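Local coordinates for beta-N-acetylhexosaminidase (Bacteroides fragilis, PDB 4PYS), which probably removes terminal N-acetylhexosamine units from glycoconjugates, as a hydrolase of glycosyl hydrolase family 20 with a TIM-barrel catalytic domain, at residues 326-331 and 353-358; 341-346 and 359-364. All blocks are in the same frame, centred on the assembly; numbering follows the deposited sequence.

Overall arrangement
Both contacts draw on strand 356-360 of the catalytic barrel, one at its start and the other at its end, and their centres are 16 Å apart. Contact 1 packs helix 316-333 against the turn leading into the strand; contact 2 joins the loop after the neighbouring parallel strand 337-341 to the strand's C-terminal end. They meet at Ile-358, whose CG2 lies 3.7 Å from Gly-342 CA. In a TIM barrel the active site lies at the C-terminal ends of the strands, so contact 2 is on that side, consistent with a glycerol, probably from the crystallisation liquor, about 3 Å from the side chain of Trp-361, whereas contact 1 belongs to the N-terminal side.

Contact 1. Residues 326-331 and 353-358; sequences RMADYL and PDNVVI
Asn-355 meets Ala-328 through a side chain whose CG stands between its own backbone N and carbonyl carbon (chi1 65°), and ND2 of the amide faces the helix. There ND2 donates to Ala-328 O at 3.0 Å, reaching the oxygen from a direction tilted out of the carbonyl plane. Val-356 has CG1 anti to its backbone N (chi1 166°), and its other branch, CG2, approaches Ala-328 CB at 3.9 Å. Ala-328 CB also meets the proline, with Pro-353 CG 3.5 Å away. Beside it, Asp-329 crosses Pro-353 with OD2 3.8 Å from Pro-353 CG, while Arg-326 NH1 forms a salt bridge to that carboxylate oxygen. The type I turn from Pro-353 to Val-356 thus brings proline, amide and valine to one helix surface, which Phe-340 of strand 337-341 also touches through Ala-328 and Val-356. Asn-355 ND2 has a second acceptor in Arg-336 O. The buried amide nitrogen therefore joins helix 316-333 and the chain at Arg-336, just before strand 337-341, to the turn that opens the neighbouring parallel strand 356-360.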
loop_
_atom_site.group_PDB
_atom_site.type_symbol
_atom_site.label_atom_id
_atom_site.label_comp_id
_atom_site.label_asym_id
_atom_site.label_seq_id
_atom_site.Cartn_x
_atom_site.Cartn_y
_atom_site.Cartn_z
ATOM N N ARG A 326 15.932 -17.635 -7.449
ATOM C CA ARG A 326 16.365 -17.235 -8.788
ATOM C C ARG A 326 15.754 -15.894 -9.199
ATOM O O ARG A 326 16.430 -15.051 -9.794
ATOM C CB ARG A 326 16.013 -18.302 -9.828
ATOM C CG ARG A 326 16.680 -19.659 -9.628
ATOM C CD ARG A 326 18.197 -19.555 -9.496
ATOM N NE ARG A 326 18.618 -19.914 -8.144
ATOM C CZ ARG A 326 19.487 -19.218 -7.417
ATOM N NH1 ARG A 326 20.051 -18.126 -7.918
ATOM N NH2 ARG A 326 19.801 -19.615 -6.192
HETATM N N MSE A 327 14.477 -15.693 -8.877
HETATM C CA MSE A 327 13.802 -14.458 -9.255
HETATM C C MSE A 327 14.284 -13.291 -8.405
HETATM O O MSE A 327 14.440 -12.180 -8.898
HETATM C CB MSE A 327 12.283 -14.593 -9.115
HETATM C CG MSE A 327 11.688 -15.756 -9.886
HETATM SE SE MSE A 327 12.051 -15.781 -11.793
HETATM C CE MSE A 327 11.922 -13.954 -12.278
ATOM N N ALA A 328 14.495 -13.538 -7.119
ATOM C CA ALA A 328 15.016 -12.507 -6.239
ATOM C C ALA A 328 16.438 -12.133 -6.661
ATOM O O ALA A 328 16.812 -10.962 -6.634
ATOM C CB ALA A 328 14.985 -12.975 -4.799
ATOM N N ASP A 329 17.230 -13.126 -7.057
ATOM C CA ASP A 329 18.584 -12.834 -7.518
ATOM C C ASP A 329 18.548 -11.976 -8.774
ATOM O O ASP A 329 19.385 -11.090 -8.954
ATOM C CB ASP A 329 19.384 -14.111 -7.765
ATOM C CG ASP A 329 20.378 -14.391 -6.657
ATOM O OD1 ASP A 329 21.356 -13.621 -6.525
ATOM O OD2 ASP A 329 20.182 -15.380 -5.920
ATOM N N TYR A 330 17.572 -12.238 -9.637
ATOM C CA TYR A 330 17.401 -11.438 -10.838
ATOM C C TYR A 330 17.085 -9.990 -10.473
ATOM O O TYR A 330 17.660 -9.053 -11.040
ATOM C CB TYR A 330 16.282 -11.999 -11.711
ATOM C CG TYR A 330 16.272 -11.374 -13.072
ATOM C CD1 TYR A 330 17.315 -11.611 -13.955
ATOM C CD2 TYR A 330 15.244 -10.524 -13.472
ATOM C CE1 TYR A 330 17.338 -11.040 -15.201
ATOM C CE2 TYR A 330 15.258 -9.943 -14.735
ATOM C CZ TYR A 330 16.315 -10.208 -15.589
ATOM O OH TYR A 330 16.364 -9.654 -16.851
ATOM N N LEU A 331 16.163 -9.816 -9.532
ATOM C CA LEU A 331 15.810 -8.486 -9.060
ATOM C C LEU A 331 17.031 -7.824 -8.423
ATOM O O LEU A 331 17.252 -6.624 -8.593
ATOM C CB LEU A 331 14.647 -8.549 -8.074
ATOM C CG LEU A 331 13.280 -8.772 -8.718
ATOM C CD1 LEU A 331 12.211 -8.855 -7.653
ATOM C CD2 LEU A 331 12.982 -7.645 -9.698
ATOM N N PRO A 353 18.322 -14.941 -1.132
ATOM C CA PRO A 353 19.362 -13.903 -1.200
ATOM C C PRO A 353 19.081 -12.698 -0.298
ATOM O O PRO A 353 17.972 -12.561 0.224
ATOM C CB PRO A 353 19.354 -13.492 -2.678
ATOM C CG PRO A 353 18.008 -13.900 -3.190
ATOM C CD PRO A 353 17.628 -15.123 -2.421
ATOM N N ASP A 354 20.077 -11.830 -0.127
ATOM C CA ASP A 354 20.000 -10.756 0.875
ATOM C C ASP A 354 19.154 -9.542 0.493
ATOM O O ASP A 354 19.087 -8.573 1.249
ATOM C CB ASP A 354 21.409 -10.310 1.325
ATOM C CG ASP A 354 22.230 -9.703 0.196
ATOM O OD1 ASP A 354 21.686 -9.479 -0.907
ATOM O OD2 ASP A 354 23.431 -9.439 0.416
ATOM N N ASN A 355 18.510 -9.579 -0.670
ATOM C CA ASN A 355 17.572 -8.507 -1.023
ATOM C C ASN A 355 16.113 -8.881 -0.767
ATOM O O ASN A 355 15.197 -8.177 -1.202
ATOM C CB ASN A 355 17.744 -8.101 -2.482
ATOM C CG ASN A 355 17.371 -9.210 -3.439
ATOM O OD1 ASN A 355 17.648 -10.384 -3.185
ATOM N ND2 ASN A 355 16.734 -8.848 -4.549
ATOM N N VAL A 356 15.905 -9.989 -0.062
ATOM C CA VAL A 356 14.557 -10.490 0.215
ATOM C C VAL A 356 13.912 -9.806 1.422
ATOM O O VAL A 356 14.557 -9.609 2.449
ATOM C CB VAL A 356 14.575 -12.025 0.408
ATOM C CG1 VAL A 356 13.273 -12.518 1.023
ATOM C CG2 VAL A 356 14.833 -12.720 -0.925
ATOM N N VAL A 357 12.638 -9.438 1.277
ATOM C CA VAL A 357 11.827 -8.884 2.360
ATOM C C VAL A 357 10.625 -9.813 2.530
ATOM O O VAL A 357 10.094 -10.331 1.539
ATOM C CB VAL A 357 11.355 -7.453 2.017
ATOM C CG1 VAL A 357 10.406 -6.901 3.085
ATOM C CG2 VAL A 357 12.562 -6.535 1.837
ATOM N N ILE A 358 10.220 -10.046 3.776
ATOM C CA ILE A 358 9.116 -10.955 4.084
ATOM C C ILE A 358 7.868 -10.205 4.553
ATOM O O ILE A 358 7.934 -9.401 5.483
ATOM C CB ILE A 358 9.531 -11.963 5.185
ATOM C CG1 ILE A 358 10.707 -12.828 4.708
ATOM C CG2 ILE A 358 8.350 -12.829 5.588
ATOM C CD1 ILE A 358 10.426 -13.640 3.452
#

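Contact 2. Residues 341-346 and 359-364; sequences WGDVIY and QWWNWR. With FMT (formic acid), chain I.
Trp-361 and Asp-343 are joined by a short, nearly straight hydrogen bond, NE1 to OD1 at 2.7 Å with an N-H...O angle of 171°. The oxygen lies in the indole plane and receives the bond on its syn side, although NE1 stands 33° out of the carboxylate plane. The edge of Trp-341 points toward the face of Trp-361 in an offset edge-to-face pair, with Trp-341 CE3 3.8 Å from Trp-361 CD1. Gln-359 lies alongside Trp-341 and points the same way, its CG anti to the backbone N. OE1 lies over one face of the indole, the amide and ring planes 25° apart, and Gln-359 CD is 3.3 Å from Trp-341 CZ3. Between the backbones, Gly-342 N donates to Gln-359 O at 2.9 Å, extending the parallel pairing of strands 337-341 and 356-360.

A formic acid, probably from the crystallisation liquor, lies against Gly-342, whose CA is 3.0 Å from its O2. Trp-361 N donates to this O2 at 3.0 Å. Asn-362 N donates to the ligand's O1 at 2.9 Å. A water links Asp-343 OD2 to Asn-362 ND2, with a weak bond to Tyr-346 OH.

Farther out, Trp-341 NE1 bonds Glu-223, and Asn-362 OD1 caps helix 363-366 at Gly-365 N. The rotation of the Gln-359 amide is fixed beside Trp-341 by its bonds to His-287 and Ser-432. These aromatic residues at the C-terminal strand ends, with glycerol by Trp-361, are consistent with part of the substrate pocket of a family 20 enzyme. The NE1 bond fixes the rotation of the Trp-361 indole and the Asp-343 carboxylate.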
loop_
_atom_site.group_PDB
_atom_site.type_symbol
_atom_site.label_atom_id
_atom_site.label_comp_id
_atom_site.label_asym_id
_atom_site.label_seq_id
_atom_site.Cartn_x
_atom_site.Cartn_y
_atom_site.Cartn_z
ATOM N N TRP A 341 5.418 -13.242 0.323
ATOM C CA TRP A 341 4.544 -13.565 1.453
ATOM C C TRP A 341 5.255 -14.546 2.387
ATOM O O TRP A 341 6.057 -15.360 1.940
ATOM C CB TRP A 341 3.223 -14.168 0.967
ATOM C CG TRP A 341 2.395 -13.215 0.132
ATOM C CD1 TRP A 341 2.124 -13.317 -1.206
ATOM C CD2 TRP A 341 1.752 -12.024 0.582
ATOM N NE1 TRP A 341 1.345 -12.261 -1.611
ATOM C CE2 TRP A 341 1.098 -11.454 -0.529
ATOM C CE3 TRP A 341 1.651 -11.388 1.819
ATOM C CZ2 TRP A 341 0.365 -10.275 -0.437
ATOM C CZ3 TRP A 341 0.912 -10.214 1.910
ATOM C CH2 TRP A 341 0.280 -9.669 0.789
ATOM N N GLY A 342 4.959 -14.471 3.684
ATOM C CA GLY A 342 5.702 -15.237 4.675
ATOM C C GLY A 342 5.623 -16.758 4.592
ATOM O O GLY A 342 6.472 -17.439 5.178
ATOM N N ASP A 343 4.618 -17.294 3.890
ATOM C CA ASP A 343 4.484 -18.752 3.684
ATOM C C ASP A 343 5.794 -19.385 3.272
ATOM O O ASP A 343 6.128 -20.505 3.675
ATOM C CB ASP A 343 3.546 -19.061 2.519
ATOM C CG ASP A 343 2.210 -18.417 2.653
ATOM O OD1 ASP A 343 2.140 -17.186 2.479
ATOM O OD2 ASP A 343 1.229 -19.151 2.888
ATOM N N VAL A 344 6.497 -18.661 2.410
ATOM C CA VAL A 344 7.724 -19.115 1.762
ATOM C C VAL A 344 8.727 -19.699 2.747
ATOM O O VAL A 344 9.444 -20.661 2.434
ATOM C CB VAL A 344 8.372 -17.935 0.995
ATOM C CG1 VAL A 344 9.661 -18.336 0.344
ATOM C CG2 VAL A 344 7.426 -17.423 -0.052
ATOM N N ILE A 345 8.746 -19.127 3.947
ATOM C CA ILE A 345 9.768 -19.441 4.934
ATOM C C ILE A 345 9.221 -20.098 6.206
ATOM O O ILE A 345 9.850 -20.036 7.270
ATOM C CB ILE A 345 10.572 -18.183 5.295
ATOM C CG1 ILE A 345 9.707 -17.192 6.070
ATOM C CG2 ILE A 345 11.104 -17.521 4.029
ATOM C CD1 ILE A 345 10.496 -16.055 6.669
ATOM N N TYR A 346 8.060 -20.740 6.092
ATOM C CA TYR A 346 7.530 -21.531 7.203
ATOM C C TYR A 346 8.502 -22.658 7.505
ATOM O O TYR A 346 8.750 -22.983 8.666
ATOM C CB TYR A 346 6.163 -22.121 6.861
ATOM C CG TYR A 346 5.008 -21.146 6.943
ATOM C CD1 TYR A 346 5.158 -19.893 7.525
ATOM C CD2 TYR A 346 3.759 -21.494 6.446
ATOM C CE1 TYR A 346 4.091 -19.008 7.597
ATOM C CE2 TYR A 346 2.694 -20.624 6.516
ATOM C CZ TYR A 346 2.865 -19.384 7.090
ATOM O OH TYR A 346 1.794 -18.530 7.146
ATOM N N GLN A 359 6.728 -10.470 3.922
ATOM C CA GLN A 359 5.481 -9.853 4.357
ATOM C C GLN A 359 4.711 -10.860 5.199
ATOM O O GLN A 359 4.215 -11.867 4.693
ATOM C CB GLN A 359 4.644 -9.367 3.173
ATOM C CG GLN A 359 3.421 -8.564 3.611
ATOM C CD GLN A 359 2.911 -7.626 2.528
ATOM O OE1 GLN A 359 3.312 -7.719 1.369
ATOM N NE2 GLN A 359 2.017 -6.722 2.907
ATOM N N TRP A 360 4.668 -10.589 6.499
ATOM C CA TRP A 360 4.095 -11.484 7.499
ATOM C C TRP A 360 2.588 -11.279 7.527
ATOM O O TRP A 360 2.124 -10.161 7.760
ATOM C CB TRP A 360 4.726 -11.142 8.852
ATOM C CG TRP A 360 4.108 -11.769 10.068
ATOM C CD1 TRP A 360 3.599 -13.033 10.194
ATOM C CD2 TRP A 360 3.943 -11.139 11.339
ATOM N NE1 TRP A 360 3.124 -13.218 11.482
ATOM C CE2 TRP A 360 3.326 -12.069 12.198
ATOM C CE3 TRP A 360 4.257 -9.867 11.831
ATOM C CZ2 TRP A 360 3.016 -11.765 13.532
ATOM C CZ3 TRP A 360 3.946 -9.567 13.156
ATOM C CH2 TRP A 360 3.333 -10.513 13.986
ATOM N N TRP A 361 1.817 -12.337 7.275
ATOM C CA TRP A 361 0.371 -12.148 7.082
ATOM C C TRP A 361 -0.564 -13.132 7.799
ATOM O O TRP A 361 -1.660 -12.745 8.208
ATOM C CB TRP A 361 0.019 -12.131 5.589
ATOM C CG TRP A 361 0.040 -13.496 4.961
ATOM C CD1 TRP A 361 1.106 -14.111 4.365
ATOM C CD2 TRP A 361 -1.069 -14.405 4.840
ATOM N NE1 TRP A 361 0.730 -15.354 3.892
ATOM C CE2 TRP A 361 -0.599 -15.553 4.171
ATOM C CE3 TRP A 361 -2.411 -14.355 5.235
ATOM C CZ2 TRP A 361 -1.429 -16.651 3.892
ATOM C CZ3 TRP A 361 -3.231 -15.445 4.959
ATOM C CH2 TRP A 361 -2.739 -16.573 4.295
ATOM N N ASN A 362 -0.176 -14.398 7.926
ATOM C CA ASN A 362 -1.147 -15.374 8.427
ATOM C C ASN A 362 -1.097 -15.598 9.939
ATOM O O ASN A 362 -0.706 -16.668 10.403
ATOM C CB ASN A 362 -1.052 -16.708 7.675
ATOM C CG ASN A 362 -2.291 -17.561 7.854
ATOM O OD1 ASN A 362 -3.189 -17.218 8.627
ATOM N ND2 ASN A 362 -2.349 -18.681 7.141
ATOM N N TRP A 363 -1.508 -14.583 10.696
ATOM C CA TRP A 363 -1.615 -14.696 12.150
ATOM C C TRP A 363 -2.625 -15.769 12.537
ATOM O O TRP A 363 -2.351 -16.619 13.394
ATOM C CB TRP A 363 -2.045 -13.357 12.751
ATOM C CG TRP A 363 -2.319 -13.443 14.227
ATOM C CD1 TRP A 363 -3.528 -13.654 14.831
ATOM C CD2 TRP A 363 -1.359 -13.325 15.282
ATOM N NE1 TRP A 363 -3.376 -13.672 16.199
ATOM C CE2 TRP A 363 -2.053 -13.471 16.500
ATOM C CE3 TRP A 363 0.019 -13.107 15.315
ATOM C CZ2 TRP A 363 -1.411 -13.405 17.738
ATOM C CZ3 TRP A 363 0.653 -13.035 16.546
ATOM C CH2 TRP A 363 -0.060 -13.184 17.740
ATOM N N ARG A 364 -3.791 -15.729 11.899
ATOM C CA ARG A 364 -4.885 -16.636 12.252
ATOM C C ARG A 364 -4.473 -18.098 12.142
ATOM O O ARG A 364 -4.776 -18.908 13.023
ATOM C CB ARG A 364 -6.129 -16.344 11.401
ATOM C CG ARG A 364 -7.390 -17.002 11.930
ATOM C CD ARG A 364 -8.630 -16.474 11.241
ATOM N NE ARG A 364 -8.854 -17.123 9.958
ATOM C CZ ARG A 364 -9.526 -18.258 9.805
ATOM N NH1 ARG A 364 -10.036 -18.880 10.860
ATOM N NH2 ARG A 364 -9.685 -18.776 8.596
HETATM C C FMT I . 2.977 -15.537 7.414
HETATM O O1 FMT I . 1.988 -16.254 7.415
HETATM O O2 FMT I . 3.290 -14.813 6.478
HETATM O O HOH W 1 -0.720 -19.770 5.404
#